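Local coordinates for protein histone-lysine N-methyltransferase SETMAR (PDB 3F2K) that joins a histone lysine methyltransferase to a DNA-binding mariner transposase domain, the part described here, and acts in DNA double-strand break repair and restart of stalled replication forks, at residues Leu23-Asn27 with Glu28-Asp32; Phe202-Thr205 with Gly206-Leu210. All blocks are in the same frame, centred on the assembly; numbering follows the deposited sequence. Where two conformers were deposited one is given.

Contact 1: residues Leu23-Asn27 with Glu28-Asp32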
loop_
_atom_site.group_PDB
_atom_site.type_symbol
_atom_site.label_atom_id
_atom_site.label_comp_id
_atom_site.label_asym_id
_atom_site.label_seq_id
_atom_site.Cartn_x
_atom_site.Cartn_y
_atom_site.Cartn_z
ATOM N N LEU A 23 -4.132 -18.423 -8.474
ATOM C CA LEU A 23 -3.719 -19.834 -8.337
ATOM C C LEU A 23 -2.757 -20.052 -7.175
ATOM O O LEU A 23 -2.942 -21.005 -6.376
ATOM C CB LEU A 23 -3.139 -20.349 -9.640
ATOM C CG LEU A 23 -4.172 -20.496 -10.783
ATOM C CD1 LEU A 23 -3.305 -20.521 -12.048
ATOM C CD2 LEU A 23 -4.829 -21.864 -10.524
ATOM N N ARG A 24 -1.775 -19.131 -7.014
ATOM C CA ARG A 24 -0.893 -19.218 -5.846
ATOM C C ARG A 24 -1.678 -19.238 -4.507
ATOM O O ARG A 24 -1.436 -20.083 -3.621
ATOM C CB ARG A 24 0.147 -18.072 -5.844
ATOM C CG ARG A 24 1.089 -18.197 -4.618
ATOM C CD ARG A 24 2.215 -17.132 -4.676
ATOM N NE ARG A 24 2.974 -17.099 -3.426
ATOM C CZ ARG A 24 3.974 -16.271 -3.131
ATOM N NH1 ARG A 24 4.420 -15.373 -4.023
ATOM N NH2 ARG A 24 4.540 -16.377 -1.905
ATOM N N ASN A 25 -2.585 -18.286 -4.340
ATOM C CA ASN A 25 -3.346 -18.241 -3.103
ATOM C C ASN A 25 -4.241 -19.484 -2.940
ATOM O O ASN A 25 -4.442 -19.942 -1.812
ATOM C CB ASN A 25 -4.202 -17.001 -3.072
ATOM C CG ASN A 25 -4.730 -16.690 -1.719
ATOM O OD1 ASN A 25 -3.965 -16.416 -0.782
ATOM N ND2 ASN A 25 -6.068 -16.678 -1.592
ATOM N N HIS A 26 -4.771 -20.009 -4.034
ATOM C CA HIS A 26 -5.591 -21.254 -3.901
ATOM C C HIS A 26 -4.687 -22.433 -3.437
ATOM O O HIS A 26 -5.033 -23.212 -2.520
ATOM C CB HIS A 26 -6.306 -21.550 -5.215
ATOM C CG HIS A 26 -7.106 -22.838 -5.203
ATOM N ND1 HIS A 26 -8.235 -23.010 -4.432
ATOM C CD2 HIS A 26 -6.917 -24.012 -5.858
ATOM C CE1 HIS A 26 -8.711 -24.233 -4.610
ATOM N NE2 HIS A 26 -7.934 -24.858 -5.480
ATOM N N ASN A 27 -3.524 -22.534 -4.048
ATOM C CA ASN A 27 -2.556 -23.547 -3.732
ATOM C C ASN A 27 -2.005 -23.462 -2.326
ATOM O O ASN A 27 -1.853 -24.499 -1.665
ATOM C CB ASN A 27 -1.395 -23.525 -4.749
ATOM C CG ASN A 27 -1.838 -23.987 -6.153
ATOM O OD1 ASN A 27 -2.745 -24.780 -6.278
ATOM N ND2 ASN A 27 -1.133 -23.533 -7.190
ATOM N N GLU A 28 -1.638 -22.249 -1.902
ATOM C CA GLU A 28 -1.092 -22.014 -0.596
ATOM C C GLU A 28 -1.448 -20.587 -0.169
ATOM O O GLU A 28 -0.721 -19.656 -0.502
ATOM C CB GLU A 28 0.437 -22.129 -0.624
ATOM C CG GLU A 28 1.002 -23.312 -1.399
ATOM C CD GLU A 28 2.517 -23.308 -1.422
ATOM O OE1 GLU A 28 3.116 -22.553 -2.243
ATOM O OE2 GLU A 28 3.097 -24.086 -0.618
ATOM N N PRO A 29 -2.569 -20.415 0.548
ATOM C CA PRO A 29 -3.066 -19.082 0.916
ATOM C C PRO A 29 -1.977 -18.291 1.625
ATOM O O PRO A 29 -1.290 -18.816 2.549
ATOM C CB PRO A 29 -4.255 -19.371 1.842
ATOM C CG PRO A 29 -4.661 -20.772 1.469
ATOM C CD PRO A 29 -3.450 -21.496 1.043
ATOM N N PHE A 30 -1.811 -17.056 1.154
ATOM C CA PHE A 30 -0.798 -16.148 1.682
ATOM C C PHE A 30 -1.288 -14.719 2.015
ATOM O O PHE A 30 -0.488 -13.895 2.470
ATOM C CB PHE A 30 0.339 -16.029 0.661
ATOM C CG PHE A 30 -0.082 -15.417 -0.627
ATOM C CD1 PHE A 30 -0.051 -14.003 -0.799
ATOM C CD2 PHE A 30 -0.466 -16.230 -1.705
ATOM C CE1 PHE A 30 -0.456 -13.408 -2.051
ATOM C CE2 PHE A 30 -0.814 -15.675 -2.925
ATOM C CZ PHE A 30 -0.826 -14.254 -3.105
ATOM N N LEU A 31 -2.579 -14.434 1.823
ATOM C CA LEU A 31 -3.084 -13.063 2.109
ATOM C C LEU A 31 -2.725 -12.528 3.480
ATOM O O LEU A 31 -2.440 -11.335 3.614
ATOM C CB LEU A 31 -4.611 -12.880 1.826
ATOM C CG LEU A 31 -5.026 -13.172 0.365
ATOM C CD1 LEU A 31 -6.466 -12.805 0.122
ATOM C CD2 LEU A 31 -4.203 -12.486 -0.746
ATOM N N ASP A 32 -2.782 -13.414 4.490
ATOM C CA ASP A 32 -2.472 -13.103 5.885
ATOM C C ASP A 32 -1.026 -12.622 6.111
ATOM O O ASP A 32 -0.757 -11.954 7.135
ATOM C CB ASP A 32 -2.811 -14.322 6.807
ATOM C CG ASP A 32 -1.792 -15.512 6.687
ATOM O OD1 ASP A 32 -1.512 -16.048 5.598
ATOM O OD2 ASP A 32 -1.273 -15.953 7.741
HETATM O O HOH W 1 1.806 -18.967 -1.045
HETATM O O HOH W 2 -5.137 -16.111 2.461
#
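The ring of Phe30 lies between Arg24 and Asn25. Over one face sits the guanidinium of Arg24, a cation-pi contact with CZ 4.8 Å from the Phe30 ring centroid and the two planes 41° apart. Over the opposite face, offset toward the rim, Asn25 OD1 comes to 3.6 Å from Phe30 CD2, while the carbonyl oxygen of Glu28 lies at the ring edge. CG of Phe30 stands between backbone N and carbonyl carbon (chi1 64°), laying the ring against the last helical turn; the extended arginine chain crosses it at about a right angle. Asn25 suits its place because its short amide reaches the departing backbone: OD1 accepts from Phe30 N at 3.0 Å, and Leu31 CG packs beside that oxygen. Glu28 N still gives Arg24 O a helical bond of 2.8 Å, but Pro29 has no N-H to offer Asn25 O, which suits a helix ending here. A water accepts from Arg24 NE and donates to Glu28 O, tying the arginine to the turn. The contact closes helix 8-27 ahead of strand 34-43: Arg24 forms a salt bridge with Glu150 and, with Phe30, packs on Ile126 of strand 126-128, while Phe30 and Leu31 rest on helix 202-219.

Contact 2: residues Phe202-Thr205 with Gly206-Leu210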
loop_
_atom_site.group_PDB
_atom_site.type_symbol
_atom_site.label_atom_id
_atom_site.label_comp_id
_atom_site.label_asym_id
_atom_site.label_seq_id
_atom_site.Cartn_x
_atom_site.Cartn_y
_atom_site.Cartn_z
ATOM N N PHE A 202 -11.467 -3.232 9.169
ATOM C CA PHE A 202 -11.331 -2.380 8.017
ATOM C C PHE A 202 -10.206 -2.809 7.076
ATOM O O PHE A 202 -10.367 -2.830 5.813
ATOM C CB PHE A 202 -11.162 -0.932 8.460
ATOM C CG PHE A 202 -10.842 0.030 7.330
ATOM C CD1 PHE A 202 -11.835 0.406 6.457
ATOM C CD2 PHE A 202 -9.539 0.522 7.155
ATOM C CE1 PHE A 202 -11.567 1.361 5.396
ATOM C CE2 PHE A 202 -9.203 1.438 6.099
ATOM C CZ PHE A 202 -10.229 1.834 5.184
ATOM N N TYR A 203 -9.054 -3.101 7.676
ATOM C CA TYR A 203 -7.883 -3.511 6.870
ATOM C C TYR A 203 -8.115 -4.842 6.153
ATOM O O TYR A 203 -7.777 -4.988 4.984
ATOM C CB TYR A 203 -6.600 -3.444 7.743
ATOM C CG TYR A 203 -6.412 -2.031 8.265
ATOM C CD1 TYR A 203 -5.859 -1.013 7.429
ATOM C CD2 TYR A 203 -6.836 -1.680 9.548
ATOM C CE1 TYR A 203 -5.742 0.290 7.853
ATOM C CE2 TYR A 203 -6.697 -0.356 10.015
ATOM C CZ TYR A 203 -6.126 0.612 9.147
ATOM O OH TYR A 203 -5.949 1.878 9.547
ATOM N N ALA A 204 -8.736 -5.783 6.851
ATOM C CA ALA A 204 -8.927 -7.124 6.320
ATOM C C ALA A 204 -9.722 -7.053 5.024
ATOM O O ALA A 204 -9.441 -7.824 4.089
ATOM C CB ALA A 204 -9.630 -7.994 7.334
ATOM N N THR A 205 -10.695 -6.126 5.019
ATOM C CA THR A 205 -11.540 -5.846 3.830
ATOM C C THR A 205 -10.674 -5.574 2.606
ATOM O O THR A 205 -10.878 -6.175 1.553
ATOM C CB THR A 205 -12.498 -4.672 4.038
ATOM O OG1 THR A 205 -13.342 -4.896 5.180
ATOM C CG2 THR A 205 -13.421 -4.461 2.813
ATOM N N GLY A 206 -9.759 -4.605 2.726
ATOM C CA GLY A 206 -8.912 -4.253 1.601
ATOM C C GLY A 206 -8.081 -5.405 1.061
ATOM O O GLY A 206 -7.998 -5.594 -0.151
ATOM N N ILE A 207 -7.465 -6.149 1.980
ATOM C CA ILE A 207 -6.592 -7.243 1.640
ATOM C C ILE A 207 -7.405 -8.311 0.931
ATOM O O ILE A 207 -7.088 -8.704 -0.190
ATOM C CB ILE A 207 -5.935 -7.874 2.913
ATOM C CG1 ILE A 207 -5.046 -6.833 3.580
ATOM C CG2 ILE A 207 -5.193 -9.168 2.541
ATOM C CD1 ILE A 207 -3.831 -6.461 2.767
ATOM N N ASN A 208 -8.461 -8.738 1.602
ATOM C CA ASN A 208 -9.311 -9.871 1.124
ATOM C C ASN A 208 -9.968 -9.651 -0.264
ATOM O O ASN A 208 -10.115 -10.597 -1.073
ATOM C CB ASN A 208 -10.235 -10.308 2.265
ATOM C CG ASN A 208 -9.449 -11.092 3.313
ATOM O OD1 ASN A 208 -8.947 -12.187 3.017
ATOM N ND2 ASN A 208 -9.318 -10.548 4.540
ATOM N N GLN A 209 -10.209 -8.387 -0.567
ATOM C CA GLN A 209 -10.737 -8.004 -1.895
ATOM C C GLN A 209 -9.782 -8.365 -3.006
ATOM O O GLN A 209 -10.223 -8.445 -4.125
ATOM C CB GLN A 209 -11.070 -6.529 -1.951
ATOM C CG GLN A 209 -12.454 -6.345 -1.361
ATOM C CD GLN A 209 -12.900 -4.909 -1.255
ATOM O OE1 GLN A 209 -12.168 -4.008 -1.593
ATOM N NE2 GLN A 209 -14.142 -4.706 -0.778
ATOM N N LEU A 210 -8.482 -8.586 -2.713
ATOM C CA LEU A 210 -7.559 -8.925 -3.790
ATOM C C LEU A 210 -8.015 -10.089 -4.665
ATOM O O LEU A 210 -7.788 -10.059 -5.910
ATOM C CB LEU A 210 -6.125 -9.253 -3.265
ATOM C CG LEU A 210 -5.265 -8.085 -2.775
ATOM C CD1 LEU A 210 -4.036 -8.627 -2.013
ATOM C CD2 LEU A 210 -4.793 -7.260 -4.033
#
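Gln209 lies one helical turn beyond Thr205, and the two side chains run side by side, pointing the same way. From the Gln209 backbone, N donates to Thr205 O at 3.1 Å, the ordinary i to i+4 bond. Its CB passes the same oxygen, and CG, set beside the backbone N with chi1 at -83°, comes to 3.3 Å from Thr205 O. The chain then extends, CD nearing the threonine methyl, and at the tip NE2 lies 3.7 Å from Thr205 CG2. The glutamine methylenes thus lie along the Thr205 carbonyl oxygen, and its amide end reaches the methyl of a residue whose hydroxyl turns the other way, to bond with Asp201 O. Replacing Gln209 by an alanine would probably take away the amide that touches the Thr205 methyl and open a gap beside Tyr166, which the longer side chain also touches. On another side of the helix Asn208 folds back on its own turn: the backbone N and ND2 both bond to Ala204 O, each at 2.8 Å. The amide donor comes in above the carbonyl plane and is bent, with an N-H...O angle of 134°, so the backbone bond is the straighter of the two. Alanine suits the place, its small CB lying 3.8 Å from Asn208 ND2. Thr205, Gln209 and Leu210 face helix 163-176, where Tyr166 OH also bonds to Gly206 O; Ile207 and Leu210 reach Leu31 in the loop between helix 8-27 and strand 34-43.

Overall arrangement
Contact 1 comes first along the chain, at the end of helix 8-27 and the loop leading into strand 34-43; contact 2 follows much later, at the start of helix 202-219. Their centres are about 14 Å apart, on the same side of the chain's centre, and Leu31 joins them by packing against Ile207, Asn208 and Leu210. An early loop is thereby fastened to the last helix of the RNase H-like transposase domain, beside its mixed sheet. Strand 34-43 carries Asp38, which with Asp130 holds the magnesium ion. Neither contact includes a ligand of that ion: the side chain of Ile207 in contact 2 is about 12 Å from that of Asp38, and contact 1 lies away from the site.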